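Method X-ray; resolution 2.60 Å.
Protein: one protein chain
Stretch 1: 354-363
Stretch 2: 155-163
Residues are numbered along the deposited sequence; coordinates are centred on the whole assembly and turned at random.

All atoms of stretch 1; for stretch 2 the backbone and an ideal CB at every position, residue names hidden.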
# COMPACT_ATOMS: atom_id res chain seq x y z
N ARG D 354 23.28 -17.95 -28.55
CA ARG D 354 23.65 -16.76 -27.80
C ARG D 354 23.76 -17.11 -26.31
O ARG D 354 24.63 -16.57 -25.60
CB ARG D 354 22.61 -15.66 -28.02
CG ARG D 354 22.89 -14.38 -27.27
CD ARG D 354 24.32 -13.93 -27.47
NE ARG D 354 24.59 -12.70 -26.73
CZ ARG D 354 24.06 -11.52 -27.02
NH1 ARG D 354 23.22 -11.40 -28.05
NH2 ARG D 354 24.37 -10.46 -26.27
N MET D 355 22.90 -18.02 -25.84
CA MET D 355 22.95 -18.45 -24.45
C MET D 355 24.29 -19.16 -24.19
O MET D 355 24.89 -19.01 -23.13
CB MET D 355 21.81 -19.41 -24.13
CG MET D 355 20.43 -18.88 -24.38
SD MET D 355 19.25 -20.10 -23.78
CE MET D 355 17.73 -19.15 -23.71
N ARG D 356 24.74 -19.95 -25.16
CA ARG D 356 26.01 -20.67 -25.06
C ARG D 356 27.14 -19.66 -24.97
O ARG D 356 28.03 -19.77 -24.13
CB ARG D 356 26.24 -21.54 -26.29
CG ARG D 356 25.69 -22.96 -26.21
CD ARG D 356 26.60 -23.88 -25.40
NE ARG D 356 26.08 -25.25 -25.33
CZ ARG D 356 26.70 -26.26 -24.71
NH1 ARG D 356 27.88 -26.07 -24.11
NH2 ARG D 356 26.14 -27.47 -24.69
N ARG D 357 27.09 -18.68 -25.87
CA ARG D 357 28.11 -17.64 -25.96
C ARG D 357 28.19 -16.86 -24.65
O ARG D 357 29.28 -16.62 -24.13
CB ARG D 357 27.77 -16.72 -27.12
CG ARG D 357 28.95 -16.23 -27.92
CD ARG D 357 28.46 -15.42 -29.12
NE ARG D 357 27.50 -16.19 -29.91
CZ ARG D 357 26.40 -15.69 -30.47
NH1 ARG D 357 26.10 -14.40 -30.32
NH2 ARG D 357 25.57 -16.49 -31.14
N ASN D 358 27.03 -16.48 -24.11
CA ASN D 358 27.00 -15.73 -22.86
C ASN D 358 27.57 -16.56 -21.71
O ASN D 358 28.16 -16.01 -20.78
CB ASN D 358 25.57 -15.31 -22.52
CG ASN D 358 25.01 -14.29 -23.49
OD1 ASN D 358 25.74 -13.64 -24.22
ND2 ASN D 358 23.69 -14.14 -23.47
N LEU D 359 27.38 -17.87 -21.79
CA LEU D 359 27.86 -18.77 -20.75
C LEU D 359 29.33 -18.64 -20.43
O LEU D 359 29.69 -18.67 -19.26
CB LEU D 359 27.53 -20.22 -21.09
CG LEU D 359 26.40 -20.78 -20.23
CD1 LEU D 359 25.83 -22.02 -20.87
CD2 LEU D 359 26.93 -21.06 -18.85
N ASP D 360 30.21 -18.54 -21.42
CA ASP D 360 31.60 -18.38 -21.04
C ASP D 360 32.10 -16.94 -21.20
O ASP D 360 33.15 -16.67 -21.78
CB ASP D 360 32.55 -19.39 -21.74
CG ASP D 360 32.19 -19.68 -23.17
OD1 ASP D 360 31.22 -20.44 -23.39
OD2 ASP D 360 32.87 -19.15 -24.07
N LEU D 361 31.31 -16.03 -20.64
CA LEU D 361 31.61 -14.61 -20.64
C LEU D 361 32.57 -14.40 -19.48
O LEU D 361 33.34 -13.46 -19.45
CB LEU D 361 30.34 -13.80 -20.44
CG LEU D 361 30.32 -12.33 -20.84
CD1 LEU D 361 30.77 -12.21 -22.28
CD2 LEU D 361 28.92 -11.77 -20.68
N THR D 362 32.49 -15.30 -18.50
CA THR D 362 33.37 -15.25 -17.34
C THR D 362 34.52 -16.24 -17.59
O THR D 362 35.30 -16.57 -16.69
CB THR D 362 32.63 -15.64 -16.06
OG1 THR D 362 32.07 -16.95 -16.20
CG2 THR D 362 31.54 -14.65 -15.77
N GLN D 363 34.59 -16.71 -18.83
CA GLN D 363 35.61 -17.64 -19.28
C GLN D 363 35.79 -18.89 -18.44
O GLN D 363 36.90 -19.22 -18.05
CB GLN D 363 36.94 -16.89 -19.40
CG GLN D 363 36.88 -15.79 -20.44
CD GLN D 363 38.18 -15.04 -20.57
OE1 GLN D 363 38.70 -14.48 -19.59
NE2 GLN D 363 38.73 -15.03 -21.78
N UNK D 155 24.34 -11.46 -11.25
CA UNK D 155 25.70 -11.91 -11.53
C UNK D 155 25.66 -13.34 -12.08
O UNK D 155 24.74 -14.10 -11.77
CB UNK D 155 26.57 -11.84 -10.27
N UNK D 156 26.64 -13.72 -12.89
CA UNK D 156 26.68 -15.07 -13.44
C UNK D 156 26.94 -16.09 -12.33
O UNK D 156 27.73 -15.87 -11.41
CB UNK D 156 27.75 -15.18 -14.52
N UNK D 157 26.24 -17.22 -12.41
CA UNK D 157 26.34 -18.29 -11.44
C UNK D 157 26.32 -19.60 -12.21
O UNK D 157 26.21 -19.60 -13.44
CB UNK D 157 25.21 -18.22 -10.41
N UNK D 158 26.39 -20.72 -11.49
CA UNK D 158 26.38 -22.03 -12.12
C UNK D 158 25.21 -22.17 -13.06
O UNK D 158 24.15 -21.57 -12.85
CB UNK D 158 26.34 -23.14 -11.06
N UNK D 159 25.37 -22.99 -14.09
CA UNK D 159 24.37 -23.27 -15.12
C UNK D 159 22.99 -23.61 -14.62
O UNK D 159 22.80 -24.14 -13.51
CB UNK D 159 24.86 -24.43 -15.99
N UNK D 160 22.04 -23.34 -15.50
CA UNK D 160 20.63 -23.55 -15.27
C UNK D 160 20.08 -23.90 -16.66
O UNK D 160 20.81 -23.85 -17.65
CB UNK D 160 19.95 -22.33 -14.64
N UNK D 161 18.81 -24.28 -16.76
CA UNK D 161 18.24 -24.64 -18.05
C UNK D 161 17.04 -23.72 -18.30
O UNK D 161 16.42 -23.24 -17.36
CB UNK D 161 17.83 -26.11 -18.09
N UNK D 162 16.71 -23.44 -19.56
CA UNK D 162 15.56 -22.55 -19.79
C UNK D 162 14.29 -23.21 -19.28
O UNK D 162 13.41 -22.54 -18.73
CB UNK D 162 15.42 -22.21 -21.27
N UNK D 163 14.21 -24.53 -19.47
CA UNK D 163 13.04 -25.27 -19.02
C UNK D 163 12.88 -25.19 -17.52
O UNK D 163 11.75 -25.13 -17.00
CB UNK D 163 13.13 -26.73 -19.46

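Stretch 1 presents a helical segment and the residues that follow it, and its side chains Met355, Leu359, Leu361 and Thr362 set most of what stretch 2 meets. At position 155 the backbone is extended, with phi/psi of -109/152°, and the ideal CB has nothing of stretch 1 within 5.5 Å. Many side chains would suit it, polar or apolar; it is Gln155, whose NE2 is hydrogen-bonded elsewhere in the structure.

Position 156 is the most informative. Its CA-to-CB bond points toward stretch 1, and its ideal CB lies 4.0 Å from CG2 of Thr362, in the pair whose CA atoms are 7.7 Å apart. In a different direction from the CB, farther out, lie CD2 of Leu361 and the carbonyl O of Asn358. O of Asn358 already accepts a weak hydrogen bond from N of Leu361, at 3.2 Å. A side chain of medium length is therefore expected, with apolar surface for the two neighbours and possibly a polar tip for the carbonyl: leucine, methionine, glutamine or histidine would each be plausible. The residue is His156. It has the largest area covered by the other stretch of any residue here, 85 Å². Its CB packs 4.0 Å from CG2 of Thr362, CD2 of Leu361 approaches the imidazole obliquely, and O of Asn358 lies at the ring edge, close to its plane. The orientation of the imidazole is uncertain, so the polar part of this contact remains open.

At position 157 the strand is almost fully extended and the CB finds no partner in stretch 1, which leaves the choice wide; the residue is Ala157. The chain turns a corner at 158, where CA-to-CB points away from stretch 1. Small or polar residues would be acceptable, and Thr158 uses its OG1 in a hydrogen bond elsewhere in the structure.

Position 159 has a phi of -49°, compatible with proline, and its CB points sideways, 4.9 Å from CD2 of Leu359. A compact apolar group, such as valine or proline, would meet that methyl without needing to reach far. Pro159 is found, and its CG comes to 4.4 Å from CD2 of Leu359, a loose apolar contact.

Positions 160 and 161 are extended and offer stretch 1 nothing: the first is out of reach, the second points away. Either could be beta-branched, as strands often are, and they are Val160 and Thr161. The latter sits at the N-cap position, although its side chain makes no capping bond.

At 162 the backbone turns helical (-64/-38°) and the CB points toward stretch 1, 4.5 Å from CE of Met355. An apolar side chain of medium length, such as leucine or methionine, suits it. Leu162, with chi1 t and chi2 p, places CD2 4.1 Å from CE of Met355. Position 163 continues the helix without contact; stretch 1 sets no limit on it, and the residue is Gly163.

Stretch 2 155-163: QHATPVTLG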
# COMPACT_ATOMS: atom_id res chain seq x y z
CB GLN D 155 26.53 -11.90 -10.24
CG GLN D 155 26.67 -10.54 -9.62
CD GLN D 155 27.52 -9.63 -10.46
OE1 GLN D 155 28.72 -9.86 -10.62
NE2 GLN D 155 26.91 -8.60 -11.02
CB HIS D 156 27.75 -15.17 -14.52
CG HIS D 156 27.28 -14.70 -15.86
ND1 HIS D 156 26.21 -13.85 -16.02
CD2 HIS D 156 27.73 -14.98 -17.11
CE1 HIS D 156 26.01 -13.64 -17.31
NE2 HIS D 156 26.91 -14.31 -17.99
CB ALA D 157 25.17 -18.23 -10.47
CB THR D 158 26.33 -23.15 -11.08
OG1 THR D 158 25.34 -22.82 -10.10
CG2 THR D 158 27.68 -23.31 -10.41
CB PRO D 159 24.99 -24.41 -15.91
CG PRO D 159 26.43 -24.16 -15.78
CD PRO D 159 26.56 -23.82 -14.31
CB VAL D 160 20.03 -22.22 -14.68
CG1 VAL D 160 18.76 -21.79 -15.40
CG2 VAL D 160 19.79 -22.39 -13.18
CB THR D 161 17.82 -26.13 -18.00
OG1 THR D 161 18.02 -26.73 -19.28
CG2 THR D 161 16.37 -26.27 -17.65
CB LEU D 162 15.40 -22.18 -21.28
CG LEU D 162 14.16 -21.31 -21.60
CD1 LEU D 162 14.23 -20.01 -20.82
CD2 LEU D 162 14.10 -21.01 -23.10
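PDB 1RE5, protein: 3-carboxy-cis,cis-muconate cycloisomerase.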